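Putative gamma-hydroxymuconic semialdehyde dehydrogenase (Pseudomonas, PDB 4GO3) binds NAD(+) and probably oxidises aldehydes such as gamma-hydroxymuconic semialdehyde to the corresponding acids. Local coordinates at residues A260-A265 / A294-E299; A303-I308 / P366-A371; R66-L71 / A162-N167; A48-F53 / I139-Q144; A280-S285 / K439-G444. The protein carries 2 engineered substitutions. One frame throughout, in Å; residues are numbered along the deposited sequence.

How the interactions relate
All five contacts are mainly apolar; they differ in place and in what is touched. Interactions 1 and 2 share helix 294-307, which rests on the seven-stranded sheet: interaction 1 is partly exposed and joins two helices, whereas interaction 2 is buried and joins helix to strand. Interactions 3 and 4, both buried and on the other side of the chain's centre, belong to the eight-stranded sheet and its helices; they touch where Asn-167 packs on Gly-140. Leucine methyl groups carry interaction 3, an aromatic face on a glycine marks interaction 4. Interaction 5, nearest the centre of the chain, joins two loops, includes Cys-281, and makes a lysine chain lie on an isoleucine.

Interaction 1 of 5, residues A260-A265 / A294-E299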
# COMPACT_ATOMS: atom_id res chain seq x y z
N ALA A 260 -13.72 35.87 1.22
CA ALA A 260 -12.29 35.74 1.31
C ALA A 260 -11.62 37.07 1.36
O ALA A 260 -12.08 38.00 0.80
CB ALA A 260 -11.78 34.98 0.17
N ASN A 261 -10.47 37.09 2.01
CA ASN A 261 -9.56 38.21 2.00
C ASN A 261 -8.83 38.21 0.67
O ASN A 261 -7.88 37.48 0.47
CB ASN A 261 -8.57 38.08 3.15
CG ASN A 261 -7.48 39.09 3.10
OD1 ASN A 261 -7.31 39.77 2.11
ND2 ASN A 261 -6.73 39.20 4.17
N ILE A 262 -9.31 39.03 -0.24
CA ILE A 262 -8.94 38.95 -1.63
C ILE A 262 -7.52 39.39 -1.91
O ILE A 262 -6.95 38.96 -2.89
CB ILE A 262 -9.94 39.67 -2.53
CG1 ILE A 262 -11.19 38.84 -2.71
CG2 ILE A 262 -9.34 39.92 -3.87
CD1 ILE A 262 -12.41 39.56 -2.40
N GLU A 263 -6.91 40.17 -1.05
CA GLU A 263 -5.51 40.46 -1.24
C GLU A 263 -4.68 39.24 -0.88
O GLU A 263 -3.73 38.90 -1.55
CB GLU A 263 -5.08 41.64 -0.38
CG GLU A 263 -3.92 42.39 -0.92
CD GLU A 263 -3.05 42.89 0.17
OE1 GLU A 263 -3.57 43.10 1.27
OE2 GLU A 263 -1.84 43.06 -0.07
N ALA A 264 -5.06 38.58 0.20
CA ALA A 264 -4.39 37.40 0.67
C ALA A 264 -4.58 36.29 -0.33
O ALA A 264 -3.64 35.61 -0.68
CB ALA A 264 -4.93 36.99 2.02
N ALA A 265 -5.81 36.12 -0.77
CA ALA A 265 -6.14 35.08 -1.73
C ALA A 265 -5.35 35.25 -3.01
O ALA A 265 -4.88 34.27 -3.59
CB ALA A 265 -7.65 35.04 -2.01
N ALA A 294 -14.82 37.72 -8.26
CA ALA A 294 -13.99 37.30 -9.37
C ALA A 294 -13.38 38.47 -10.13
O ALA A 294 -12.23 38.41 -10.55
CB ALA A 294 -14.77 36.40 -10.29
N ASP A 295 -14.15 39.54 -10.29
CA ASP A 295 -13.69 40.75 -10.96
C ASP A 295 -12.73 41.50 -10.09
O ASP A 295 -11.70 41.96 -10.54
CB ASP A 295 -14.86 41.65 -11.32
CG ASP A 295 -15.71 41.08 -12.42
OD1 ASP A 295 -15.29 40.07 -13.01
OD2 ASP A 295 -16.80 41.61 -12.68
N GLN A 296 -13.07 41.65 -8.83
CA GLN A 296 -12.17 42.30 -7.91
C GLN A 296 -10.89 41.52 -7.85
O GLN A 296 -9.81 42.07 -7.86
CB GLN A 296 -12.78 42.40 -6.52
CG GLN A 296 -14.10 43.11 -6.52
CD GLN A 296 -15.12 42.46 -5.65
OE1 GLN A 296 -14.98 42.45 -4.43
NE2 GLN A 296 -16.17 41.92 -6.26
N PHE A 297 -11.03 40.20 -7.80
CA PHE A 297 -9.88 39.33 -7.67
C PHE A 297 -8.98 39.40 -8.87
O PHE A 297 -7.81 39.68 -8.74
CB PHE A 297 -10.37 37.89 -7.50
CG PHE A 297 -9.27 36.90 -7.25
CD1 PHE A 297 -8.91 36.56 -5.97
CD2 PHE A 297 -8.63 36.29 -8.28
CE1 PHE A 297 -7.93 35.66 -5.75
CE2 PHE A 297 -7.65 35.39 -8.05
CZ PHE A 297 -7.30 35.08 -6.79
N LEU A 298 -9.54 39.11 -10.04
CA LEU A 298 -8.79 39.03 -11.30
C LEU A 298 -8.00 40.30 -11.64
O LEU A 298 -6.95 40.24 -12.26
CB LEU A 298 -9.69 38.63 -12.46
CG LEU A 298 -10.11 37.16 -12.43
CD1 LEU A 298 -11.25 36.89 -13.40
CD2 LEU A 298 -8.94 36.22 -12.70
N GLU A 299 -8.54 41.42 -11.21
CA GLU A 299 -7.92 42.71 -11.31
C GLU A 299 -6.57 42.77 -10.64
O GLU A 299 -5.65 43.31 -11.23
CB GLU A 299 -8.84 43.76 -10.69
CG GLU A 299 -8.67 45.15 -11.24
CD GLU A 299 -9.73 45.48 -12.25
OE1 GLU A 299 -10.86 45.80 -11.83
OE2 GLU A 299 -9.45 45.40 -13.46
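Two neighbouring helices on one face of the seven-stranded sheet meet here, where Ile-262 and Ala-265 at the start of helix 262-274 pack against Phe-297 of helix 294-307. The phenyl group does most of the bridging. Its CG is swung opposite the backbone N (chi1 -175°), which carries the ring across the gap between the helices, although the first bond of the side chain does not aim there. Ala-265 CB then lies in the plane of the ring at its edge, 3.8 Å from Phe-297 CE1. One turn earlier, the branch methyl CG2 of Ile-262 comes in obliquely, 4.0 Å from Phe-297 CD1, and also rests on the helix backbone, 3.9 Å from Phe-297 CA. The other branch of Ile-262 reaches toward Gln-296, its CD1 4.4 Å from Gln-296 OE1, a loose apolar-to-amide approach.

Strand 253-256, helix 262-274 and the adjacent parallel strand 286-290 form a beta-alpha-beta crossover, and helix 294-307 follows directly. The Phe-297 side chain also touches Leu-287 and Leu-289 of that second strand, and Ala-265 touches Trp-414.

Asn-261 is the N-cap of the first helix. Its OD1 accepts from Ala-264 N at 3.2 Å in a nearly straight bond (169° at the hydrogen), with the donor well above the carbonyl plane; a second bond from Glu-263 N is weak. Asp-295, on the side of helix 294-307 turned from Ile-262, forms a salt bridge with Arg-391.

Interaction 2 of 5, residues A303-I308 / P366-A371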
# COMPACT_ATOMS: atom_id res chain seq x y z
N ALA A 303 -2.83 41.66 -12.70
CA ALA A 303 -1.79 42.64 -12.61
C ALA A 303 -0.58 42.02 -11.95
O ALA A 303 0.56 42.31 -12.32
CB ALA A 303 -2.25 43.80 -11.82
N LEU A 304 -0.81 41.10 -11.04
CA LEU A 304 0.30 40.39 -10.45
C LEU A 304 0.96 39.51 -11.49
O LEU A 304 2.14 39.65 -11.78
CB LEU A 304 -0.18 39.57 -9.27
CG LEU A 304 0.90 39.07 -8.33
CD1 LEU A 304 1.74 40.19 -7.83
CD2 LEU A 304 0.24 38.38 -7.21
N ALA A 305 0.19 38.62 -12.08
CA ALA A 305 0.71 37.68 -13.03
C ALA A 305 1.62 38.37 -14.01
O ALA A 305 2.68 37.87 -14.36
CB ALA A 305 -0.41 37.00 -13.73
N LYS A 306 1.19 39.53 -14.47
CA LYS A 306 1.91 40.23 -15.52
C LYS A 306 3.09 40.97 -14.97
O LYS A 306 3.94 41.42 -15.70
CB LYS A 306 0.96 41.18 -16.23
CG LYS A 306 -0.02 40.49 -17.11
CD LYS A 306 -1.10 41.41 -17.54
CE LYS A 306 -1.29 41.34 -19.02
NZ LYS A 306 -2.71 41.20 -19.34
N SER A 307 3.14 41.11 -13.66
CA SER A 307 4.20 41.87 -13.04
C SER A 307 5.36 40.96 -12.73
O SER A 307 6.42 41.40 -12.34
CB SER A 307 3.71 42.47 -11.74
OG SER A 307 3.23 41.46 -10.87
N ILE A 308 5.14 39.68 -12.90
CA ILE A 308 6.11 38.70 -12.46
C ILE A 308 7.38 38.68 -13.30
O ILE A 308 7.36 38.60 -14.52
CB ILE A 308 5.49 37.31 -12.33
CG1 ILE A 308 4.70 37.22 -11.03
CG2 ILE A 308 6.56 36.26 -12.36
CD1 ILE A 308 3.49 36.36 -11.10
N PRO A 366 3.76 33.72 -17.23
CA PRO A 366 2.71 33.41 -16.27
C PRO A 366 1.37 33.57 -16.98
O PRO A 366 1.03 34.68 -17.44
CB PRO A 366 2.89 34.49 -15.21
CG PRO A 366 4.31 34.89 -15.31
CD PRO A 366 4.71 34.72 -16.73
N THR A 367 0.62 32.47 -17.09
CA THR A 367 -0.55 32.44 -17.95
C THR A 367 -1.83 32.22 -17.13
O THR A 367 -1.87 31.44 -16.18
CB THR A 367 -0.41 31.33 -19.00
OG1 THR A 367 0.68 31.66 -19.88
CG2 THR A 367 -1.67 31.21 -19.82
N VAL A 368 -2.89 32.93 -17.52
CA VAL A 368 -4.15 32.86 -16.81
C VAL A 368 -5.25 32.81 -17.84
O VAL A 368 -5.36 33.70 -18.68
CB VAL A 368 -4.38 34.10 -15.94
CG1 VAL A 368 -5.69 33.97 -15.15
CG2 VAL A 368 -3.21 34.31 -15.00
N VAL A 369 -6.09 31.78 -17.77
CA VAL A 369 -7.08 31.53 -18.81
C VAL A 369 -8.48 31.37 -18.24
O VAL A 369 -8.71 30.53 -17.37
CB VAL A 369 -6.71 30.25 -19.59
CG1 VAL A 369 -7.78 29.92 -20.62
CG2 VAL A 369 -5.37 30.41 -20.24
N GLU A 370 -9.42 32.16 -18.70
CA GLU A 370 -10.79 32.01 -18.25
C GLU A 370 -11.40 30.89 -19.05
O GLU A 370 -11.34 30.89 -20.25
CB GLU A 370 -11.56 33.30 -18.44
CG GLU A 370 -12.99 33.18 -18.08
CD GLU A 370 -13.31 33.85 -16.78
OE1 GLU A 370 -12.72 34.89 -16.49
OE2 GLU A 370 -14.18 33.35 -16.05
N ALA A 371 -11.99 29.92 -18.37
CA ALA A 371 -12.43 28.68 -19.01
C ALA A 371 -13.72 28.12 -18.41
O ALA A 371 -14.40 28.78 -17.61
CB ALA A 371 -11.32 27.65 -18.94
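Pro-366 pushes its ring into the groove between Ala-305 and Ile-308, at the end of helix 294-307, where that helix lies on the seven-stranded alpha/beta sheet. Strand 367-370 is the next-to-last strand here, running between strands 345-348 and 386-392, and Pro-366 leads into it. The nearest CA pair is here, Ala-305 CA 5.7 Å from Pro-366 CA, and Ala-305 presents a methyl group at this point.

The floor of the groove is a peptide carbonyl: Ala-305 O lies 3.5 Å from Pro-366 CB and 3.5 Å from Pro-366 CG, so that the CB-CG side of the ring lies against the carbonyl oxygen. One wall is Ile-308, whose CG2, trans to the main-chain nitrogen (chi1 -79° for its CG1 branch), comes to 4.0 Å from Pro-366 CG, the two side chains meeting obliquely. The other wall is the small methyl of Ala-305, 4.4 Å from Pro-366 CB.

Further along the strand the side chains alternate: Thr-367 turns from the helix, while Val-368 turns to it and supplies the second bump. Phe-274, Leu-310 and Met-320 also touch Pro-366, and Ile-308 packs on Phe-485 of the second subunit. Val-368 meets the helix through one branch, CG2, the methyl beside its own backbone N, which stands 4.1 Å from Ala-305 CB.

Interaction 3 of 5, residues R66-L71 / A162-N167; sequences RLLLKL and ALAAGN
The helical bond from Leu-71 N to Leu-67 O, 3.0 Å, spans the turn of helix 61-77 from which Leu-68 reaches across to Leu-163 and Ala-164. Those two belong to the last turn of helix 151-164, the helix of a beta-alpha-beta crossover that links strand 130-145 to the parallel strand 168-172 in the Rossmann-like part of the aldehyde dehydrogenase fold. The two helices meet chiefly through one leucine with a forked end.

With chi1 at -78°, CG of Leu-68 stands opposite its own carbonyl carbon, and the two methyl groups take different partners. The CD1 branch rests on the helix backbone itself, 3.6 Å from Ala-164 N, and also reaches Ala-164 CB at 4.0 Å. The CD2 branch turns to Leu-163, whose side chain runs at an angle to that of Leu-68.

Behind the leucines, Phe-109 of helix 94-113 packs on Leu-68, while Met-188, Phe-193 and Val-197 touch Leu-163, adding further apolar contacts. Helix 151-164 closes in a Schellman motif at Gly-166, whose positive phi of 99° turns the chain toward strand 168-172. Ala-164 O accepts a weak bond from Arg-64 NH1, one turn ahead of Leu-68. The leucine pair itself is a methyl contact, Leu-68 CD2 to Leu-163 CD1, at 4.0 Å.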
# COMPACT_ATOMS: atom_id res chain seq x y z
N ARG A 66 21.25 10.09 13.52
CA ARG A 66 22.43 10.91 13.67
C ARG A 66 23.03 11.23 12.32
O ARG A 66 23.59 12.28 12.12
CB ARG A 66 23.43 10.16 14.54
CG ARG A 66 24.45 11.01 15.23
CD ARG A 66 25.86 10.50 14.96
NE ARG A 66 26.38 9.64 16.02
CZ ARG A 66 27.63 9.68 16.46
NH1 ARG A 66 28.49 10.54 15.94
NH2 ARG A 66 28.03 8.87 17.43
N LEU A 67 22.89 10.31 11.39
CA LEU A 67 23.45 10.51 10.07
C LEU A 67 22.57 11.41 9.22
O LEU A 67 23.08 12.15 8.42
CB LEU A 67 23.69 9.18 9.37
CG LEU A 67 24.95 8.39 9.65
CD1 LEU A 67 25.19 7.42 8.58
CD2 LEU A 67 26.12 9.28 9.79
N LEU A 68 21.27 11.31 9.39
CA LEU A 68 20.30 12.14 8.68
C LEU A 68 20.34 13.57 9.20
O LEU A 68 20.21 14.53 8.43
CB LEU A 68 18.90 11.55 8.80
CG LEU A 68 18.67 10.36 7.87
CD1 LEU A 68 17.45 9.55 8.26
CD2 LEU A 68 18.53 10.87 6.45
N LEU A 69 20.61 13.68 10.49
CA LEU A 69 20.77 14.95 11.11
C LEU A 69 22.02 15.62 10.63
O LEU A 69 22.00 16.80 10.36
CB LEU A 69 20.76 14.80 12.62
CG LEU A 69 19.38 14.35 13.10
CD1 LEU A 69 19.41 13.79 14.49
CD2 LEU A 69 18.37 15.44 12.98
N LYS A 70 23.11 14.89 10.49
CA LYS A 70 24.34 15.46 9.99
C LYS A 70 24.14 15.88 8.56
O LYS A 70 24.69 16.86 8.11
CB LYS A 70 25.48 14.48 10.05
CG LYS A 70 25.99 14.20 11.42
CD LYS A 70 27.41 14.68 11.60
CE LYS A 70 28.40 13.80 10.89
NZ LYS A 70 29.70 14.53 10.75
N LEU A 71 23.34 15.13 7.83
CA LEU A 71 23.09 15.46 6.44
C LEU A 71 22.37 16.79 6.31
O LEU A 71 22.73 17.62 5.48
CB LEU A 71 22.29 14.37 5.73
CG LEU A 71 22.05 14.65 4.24
CD1 LEU A 71 23.36 14.67 3.50
CD2 LEU A 71 21.13 13.62 3.68
N ALA A 162 12.62 6.63 4.14
CA ALA A 162 13.18 5.34 3.81
C ALA A 162 14.44 5.06 4.57
O ALA A 162 14.58 4.02 5.13
CB ALA A 162 13.42 5.23 2.33
N LEU A 163 15.37 5.99 4.60
CA LEU A 163 16.58 5.77 5.34
C LEU A 163 16.28 5.64 6.82
O LEU A 163 16.71 4.69 7.45
CB LEU A 163 17.58 6.90 5.10
CG LEU A 163 18.31 6.91 3.76
CD1 LEU A 163 19.03 8.22 3.56
CD2 LEU A 163 19.27 5.78 3.67
N ALA A 164 15.54 6.59 7.37
CA ALA A 164 15.21 6.60 8.79
C ALA A 164 14.78 5.23 9.24
O ALA A 164 15.23 4.75 10.27
CB ALA A 164 14.11 7.59 9.06
N ALA A 165 13.89 4.62 8.48
CA ALA A 165 13.37 3.31 8.79
C ALA A 165 14.39 2.23 8.51
O ALA A 165 14.21 1.10 8.90
CB ALA A 165 12.10 3.07 8.02
N GLY A 166 15.49 2.56 7.87
CA GLY A 166 16.56 1.60 7.76
C GLY A 166 16.66 0.86 6.45
O GLY A 166 17.45 -0.03 6.31
N ASN A 167 15.85 1.22 5.48
CA ASN A 167 16.01 0.67 4.18
C ASN A 167 17.31 1.12 3.61
O ASN A 167 17.94 2.02 4.12
CB ASN A 167 14.95 1.19 3.25
CG ASN A 167 13.63 1.19 3.85
OD1 ASN A 167 12.80 0.40 3.48
ND2 ASN A 167 13.39 2.09 4.76

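Interaction 4 of 5, residues A48-F53 / I139-Q144; sequences AAKRAF and IGVVAQ
With its CG set opposite the backbone N (chi1 177°), Phe-53 sends its ring from helix 39-57 across to Gly-140, and the like torsion of Val-141 (chi1 175°) spreads its two methyl groups over Ala-49 and Lys-50. Gly-140 CA lies over one face of the Phe-53 ring, offset toward the rim, in a CH-pi contact 3.8 Å from the ring centroid and 26° off the normal. Having no side chain, Gly-140 brings its backbone close to the ring, and its nearest approach there is Gly-140 CA to Phe-53 CE1 at 3.4 Å.

Val-141 CG1 meets the methyl of Ala-49, 3.8 Å from Ala-49 CB. Its other branch presses on the helix backbone, Val-141 CG2 standing 3.5 Å from Lys-50 N. Lys-50 contributes just the root of its chain, since the end leads away, where NZ forms a salt bridge with Asp-217.

Helix 39-57 thus packs over the sheet where strand 130-145 begins its parallel run between strands 168-172 and 220-224: Ala-49 O accepts from Thr-168 OG1, Thr-168 also touches Phe-53 and Val-141, and Ala-49 packs on Val-170 and on Asn-199 of strand 198-200.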
# COMPACT_ATOMS: atom_id res chain seq x y z
N ALA A 48 24.28 -3.29 -4.49
CA ALA A 48 25.02 -2.51 -3.52
C ALA A 48 24.17 -2.18 -2.31
O ALA A 48 24.66 -2.13 -1.20
CB ALA A 48 25.48 -1.24 -4.16
N ALA A 49 22.89 -1.95 -2.56
CA ALA A 49 21.94 -1.61 -1.53
C ALA A 49 21.58 -2.84 -0.73
O ALA A 49 21.45 -2.78 0.47
CB ALA A 49 20.71 -0.99 -2.13
N LYS A 50 21.45 -3.96 -1.42
CA LYS A 50 21.21 -5.24 -0.79
C LYS A 50 22.37 -5.63 0.11
O LYS A 50 22.19 -6.16 1.18
CB LYS A 50 21.08 -6.27 -1.89
CG LYS A 50 20.37 -7.52 -1.47
CD LYS A 50 20.28 -8.48 -2.61
CE LYS A 50 20.48 -9.88 -2.14
NZ LYS A 50 19.51 -10.77 -2.78
N ARG A 51 23.58 -5.37 -0.35
CA ARG A 51 24.76 -5.68 0.41
C ARG A 51 24.80 -4.80 1.62
O ARG A 51 25.24 -5.21 2.68
CB ARG A 51 26.00 -5.40 -0.41
CG ARG A 51 26.58 -6.61 -1.05
CD ARG A 51 26.91 -6.32 -2.48
NE ARG A 51 27.85 -5.23 -2.57
CZ ARG A 51 28.26 -4.69 -3.70
NH1 ARG A 51 27.81 -5.15 -4.85
NH2 ARG A 51 29.12 -3.70 -3.68
N ALA A 52 24.36 -3.57 1.43
CA ALA A 52 24.47 -2.56 2.45
C ALA A 52 23.41 -2.70 3.51
O ALA A 52 23.61 -2.27 4.63
CB ALA A 52 24.39 -1.21 1.83
N PHE A 53 22.30 -3.32 3.15
CA PHE A 53 21.12 -3.35 3.98
C PHE A 53 21.25 -3.89 5.38
O PHE A 53 20.85 -3.26 6.33
CB PHE A 53 19.99 -4.11 3.31
CG PHE A 53 18.77 -4.22 4.15
CD1 PHE A 53 18.01 -3.12 4.42
CD2 PHE A 53 18.40 -5.41 4.71
CE1 PHE A 53 16.91 -3.22 5.19
CE2 PHE A 53 17.31 -5.50 5.47
CZ PHE A 53 16.57 -4.41 5.71
N ILE A 139 11.54 -2.56 4.96
CA ILE A 139 11.23 -3.44 3.87
C ILE A 139 12.49 -4.11 3.35
O ILE A 139 12.55 -5.31 3.16
CB ILE A 139 10.62 -2.67 2.74
CG1 ILE A 139 9.27 -2.12 3.17
CG2 ILE A 139 10.44 -3.55 1.55
CD1 ILE A 139 8.92 -0.86 2.51
N GLY A 140 13.50 -3.27 3.11
CA GLY A 140 14.78 -3.71 2.61
C GLY A 140 15.39 -2.72 1.64
O GLY A 140 15.73 -1.62 2.00
N VAL A 141 15.52 -3.14 0.39
CA VAL A 141 16.02 -2.30 -0.66
C VAL A 141 14.84 -1.66 -1.31
O VAL A 141 13.95 -2.34 -1.78
CB VAL A 141 16.78 -3.08 -1.72
CG1 VAL A 141 17.17 -2.18 -2.86
CG2 VAL A 141 18.00 -3.71 -1.14
N VAL A 142 14.86 -0.34 -1.34
CA VAL A 142 13.76 0.46 -1.79
C VAL A 142 14.15 1.18 -3.05
O VAL A 142 15.24 1.70 -3.12
CB VAL A 142 13.44 1.48 -0.71
CG1 VAL A 142 13.40 2.83 -1.28
CG2 VAL A 142 12.19 1.13 -0.03
N ALA A 143 13.29 1.22 -4.05
CA ALA A 143 13.59 1.95 -5.27
C ALA A 143 12.76 3.22 -5.29
O ALA A 143 11.58 3.22 -4.91
CB ALA A 143 13.30 1.10 -6.51
N GLN A 144 13.39 4.31 -5.71
CA GLN A 144 12.71 5.59 -5.73
C GLN A 144 12.97 6.35 -7.02
O GLN A 144 14.11 6.64 -7.38
CB GLN A 144 13.14 6.42 -4.52
CG GLN A 144 12.99 5.66 -3.23
CD GLN A 144 13.29 6.51 -2.02
OE1 GLN A 144 14.32 7.16 -1.93
NE2 GLN A 144 12.38 6.49 -1.06

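Interaction 5 of 5, residues A280-S285 / K439-G444; sequences ACIAGS and KRVSPG
Ile-282 and Lys-439 cross at a slant, the isoleucine's CG1-CD1 arm lying against the aliphatic root of the lysine. Ile-282 CG1 sits between its backbone N and carbonyl carbon (chi1 56°), a setting that turns CD1 toward the other loop. There CD1 comes to 3.9 Å from Lys-439 CG and 4.0 Å from Val-441 CG2, so this one methyl group touches both side chains. Lys-439 CG meanwhile rests beside a carbonyl, 3.5 Å from Ile-282 O, and the chain runs on past the backbone of the turn with Lys-439 CD 4.1 Å from Ala-283 CA.

The turn is type I, from Ala-280 to Ala-283, closed by Ala-283 N to Ala-280 O at 2.9 Å. It leads through an inverse gamma turn centred on Gly-284 into strand 286-290, and its sequence fits the cysteine signature of the aldehyde dehydrogenases. Cys-281, next to Ile-282, contacts NAD(+) in a structure of this protein with the cofactor bound.

Bent at chi3, the lysine chain ends with NZ hydrogen-bonded to His-275 ND1 and in a cation-pi contact with Trp-271. Met-432 and Trp-434 of strand 432-435 pack on Ile-282, while Arg-440 packs on Phe-130 of the second subunit.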
# COMPACT_ATOMS: atom_id res chain seq x y z
N ALA A 280 4.50 21.91 -10.03
CA ALA A 280 4.23 21.36 -8.72
C ALA A 280 2.86 20.72 -8.81
O ALA A 280 1.89 21.34 -9.27
CB ALA A 280 4.23 22.46 -7.65
N CYS A 281 2.78 19.47 -8.39
CA CYS A 281 1.53 18.74 -8.51
C CYS A 281 0.44 19.31 -7.61
O CYS A 281 -0.75 19.15 -7.88
CB CYS A 281 1.76 17.26 -8.25
SG CYS A 281 2.89 16.55 -9.49
N ILE A 282 0.86 20.02 -6.56
CA ILE A 282 -0.09 20.63 -5.65
C ILE A 282 -0.34 22.08 -6.03
O ILE A 282 -1.00 22.83 -5.30
CB ILE A 282 0.37 20.53 -4.19
CG1 ILE A 282 1.76 21.14 -4.00
CG2 ILE A 282 0.35 19.08 -3.75
CD1 ILE A 282 2.16 21.32 -2.56
N ALA A 283 0.19 22.48 -7.18
CA ALA A 283 -0.07 23.82 -7.70
C ALA A 283 -1.56 24.08 -7.68
O ALA A 283 -2.37 23.17 -7.91
CB ALA A 283 0.47 23.95 -9.12
N GLY A 284 -1.93 25.32 -7.36
CA GLY A 284 -3.31 25.74 -7.50
C GLY A 284 -3.52 26.17 -8.94
O GLY A 284 -3.47 27.36 -9.28
N SER A 285 -3.76 25.19 -9.80
CA SER A 285 -3.84 25.41 -11.23
C SER A 285 -5.26 25.67 -11.70
O SER A 285 -5.50 25.99 -12.86
CB SER A 285 -3.28 24.19 -11.97
OG SER A 285 -4.01 23.03 -11.67
N LYS A 439 -0.28 25.28 -0.74
CA LYS A 439 1.01 24.65 -0.95
C LYS A 439 1.87 24.66 0.29
O LYS A 439 3.06 24.77 0.22
CB LYS A 439 1.73 25.29 -2.12
CG LYS A 439 1.13 24.94 -3.43
CD LYS A 439 2.09 25.20 -4.53
CE LYS A 439 3.18 26.09 -4.06
NZ LYS A 439 4.31 26.15 -5.00
N ARG A 440 1.22 24.50 1.43
CA ARG A 440 1.85 24.47 2.72
C ARG A 440 2.25 23.09 3.07
O ARG A 440 1.44 22.25 3.25
CB ARG A 440 0.85 24.85 3.78
CG ARG A 440 0.52 26.24 3.92
CD ARG A 440 1.62 26.99 3.51
NE ARG A 440 2.27 27.62 4.61
CZ ARG A 440 3.14 28.59 4.46
NH1 ARG A 440 3.44 29.03 3.26
NH2 ARG A 440 3.71 29.13 5.50
N VAL A 441 3.53 22.85 3.20
CA VAL A 441 4.00 21.50 3.43
C VAL A 441 4.94 21.47 4.62
O VAL A 441 5.75 22.37 4.81
CB VAL A 441 4.76 20.97 2.21
CG1 VAL A 441 5.37 19.63 2.52
CG2 VAL A 441 3.83 20.88 1.03
N SER A 442 4.81 20.43 5.43
CA SER A 442 5.64 20.25 6.61
C SER A 442 6.12 18.80 6.66
O SER A 442 5.41 17.88 6.27
CB SER A 442 4.81 20.59 7.87
OG SER A 442 5.63 20.96 8.98
N PRO A 443 7.34 18.59 7.16
CA PRO A 443 7.94 17.26 7.16
C PRO A 443 7.14 16.25 7.98
O PRO A 443 7.32 15.05 7.82
CB PRO A 443 9.31 17.50 7.80
CG PRO A 443 9.54 18.97 7.71
CD PRO A 443 8.20 19.61 7.78
N GLY A 444 6.27 16.73 8.86
CA GLY A 444 5.49 15.84 9.68
C GLY A 444 4.06 15.73 9.19
O GLY A 444 3.28 14.91 9.69